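Local coordinates for 190aa long hypothetical protein (Pyrococcus horikoshii, PDB 2DDZ) that is of unknown function, belongs to the DUF366 family and assembles as a hexamer of identical chains, at the interface of chains A and B. Coordinates in Å, arbitrary orientation; residue numbers count along the deposited sequence, not the author numbering. Chains: chain A/B, 190aa long hypothetical protein.

The interface of chains A and B. Residues chain A 184-186; chain B 24, 27, 33.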
loop_
_atom_site.group_PDB
_atom_site.type_symbol
_atom_site.label_atom_id
_atom_site.label_comp_id
_atom_site.label_asym_id
_atom_site.label_seq_id
_atom_site.Cartn_x
_atom_site.Cartn_y
_atom_site.Cartn_z
ATOM N N LEU A 184 -14.144 9.823 -4.586
ATOM C CA LEU A 184 -13.913 10.945 -3.688
ATOM C C LEU A 184 -15.129 11.439 -2.922
ATOM O O LEU A 184 -14.988 12.256 -2.010
ATOM C CB LEU A 184 -13.332 12.117 -4.485
ATOM C CG LEU A 184 -12.010 11.851 -5.211
ATOM C CD1 LEU A 184 -11.822 12.879 -6.319
ATOM C CD2 LEU A 184 -10.855 11.875 -4.219
ATOM N N LYS A 185 -16.313 10.937 -3.271
ATOM C CA LYS A 185 -17.552 11.393 -2.634
ATOM C C LYS A 185 -18.151 10.443 -1.603
ATOM O O LYS A 185 -19.253 10.678 -1.095
ATOM C CB LYS A 185 -18.612 11.665 -3.706
ATOM C CG LYS A 185 -19.104 10.405 -4.407
ATOM C CD LYS A 185 -20.352 10.666 -5.257
ATOM C CE LYS A 185 -20.907 9.352 -5.829
ATOM N NZ LYS A 185 -22.203 9.523 -6.551
ATOM N N VAL A 186 -17.442 9.369 -1.301
ATOM C CA VAL A 186 -17.943 8.386 -0.356
ATOM C C VAL A 186 -17.124 8.367 0.925
ATOM O O VAL A 186 -15.893 8.500 0.896
ATOM C CB VAL A 186 -17.901 6.951 -0.968
ATOM C CG1 VAL A 186 -18.784 6.869 -2.214
ATOM C CG2 VAL A 186 -16.462 6.588 -1.313
ATOM N N HIS B 24 -13.198 14.464 4.657
ATOM C CA HIS B 24 -14.261 15.023 3.846
ATOM C C HIS B 24 -14.878 16.290 4.428
ATOM O O HIS B 24 -15.974 16.689 4.031
ATOM C CB HIS B 24 -15.358 13.984 3.616
ATOM C CG HIS B 24 -14.993 12.921 2.629
ATOM N ND1 HIS B 24 -14.705 11.625 3.001
ATOM C CD2 HIS B 24 -14.928 12.948 1.274
ATOM C CE1 HIS B 24 -14.483 10.898 1.920
ATOM N NE2 HIS B 24 -14.614 11.676 0.860
ATOM N N TYR B 27 -15.510 18.840 1.685
ATOM C CA TYR B 27 -16.571 18.426 0.762
ATOM C C TYR B 27 -17.947 18.498 1.400
ATOM O O TYR B 27 -18.894 19.050 0.836
ATOM C CB TYR B 27 -16.328 16.989 0.273
ATOM C CG TYR B 27 -17.376 16.489 -0.704
ATOM C CD1 TYR B 27 -17.745 17.264 -1.807
ATOM C CD2 TYR B 27 -17.989 15.243 -0.533
ATOM C CE1 TYR B 27 -18.700 16.819 -2.716
ATOM C CE2 TYR B 27 -18.953 14.782 -1.443
ATOM C CZ TYR B 27 -19.302 15.584 -2.535
ATOM O OH TYR B 27 -20.254 15.170 -3.446
ATOM N N LEU B 33 -14.821 18.955 -3.913
ATOM C CA LEU B 33 -14.471 17.556 -4.092
ATOM C C LEU B 33 -12.975 17.322 -4.308
ATOM O O LEU B 33 -12.334 18.045 -5.061
ATOM C CB LEU B 33 -15.264 16.979 -5.273
ATOM C CG LEU B 33 -15.220 15.455 -5.405
ATOM C CD1 LEU B 33 -15.996 14.829 -4.241
ATOM C CD2 LEU B 33 -15.817 15.021 -6.735
HETATM O O HOH W 1 -14.029 9.433 -0.847
#
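With chi1 at -75°, B:His24 sets its ring anti to its own carbonyl carbon and directs the NE2 corner at the chain A backbone, while the ring of B:Tyr27, anti to the backbone N (chi1 -179°), swings towards A:Lys185. In this DUF366 protein the patch joins two copies of the chain in the hexamer: the loop that follows helix 161-182 of chain A meets helix 25-30 of chain B and the loops on either side of it. The imidazole NE2 of B:His24 donates a hydrogen bond of 3.0 Å to the backbone carbonyl O of A:Leu184. That oxygen lies at the imidazole edge, nearly in the ring plane, yet the donor stands above the carbonyl plane rather than on a lone pair, and the bond is bent, 134° at the hydrogen. Water 1, also at the ring edge, is 2.9 Å from NE2 of B:His24 and 2.7 Å from the carbonyl O of A:Val186, and so links the imidazole to a second carbonyl of the chain A loop. NE2 thus lies within bonding distance of both the A:Leu184 oxygen and the water; if it is the donor to both, they must share its N-H, and the bend is in keeping with such sharing. A leucine in place of B:His24 would probably leave the A:Leu184 carbonyl without this cross-chain donor and water 1 without this anchor on chain B. Beside the polar link, methyl CD1 of B:Leu33 packs 3.8 Å from CB of A:Leu184. The same methyl sits over the centre of one face of the B:Tyr27 ring, 3.6 Å above its plane, an intrachain contact that probably helps fix the turn of the ring. CA of A:Lys185 comes to CE2 of B:Tyr27 (3.9 Å) obliquely, from the face that B:Leu33 covers, with the phenol OH beside CB.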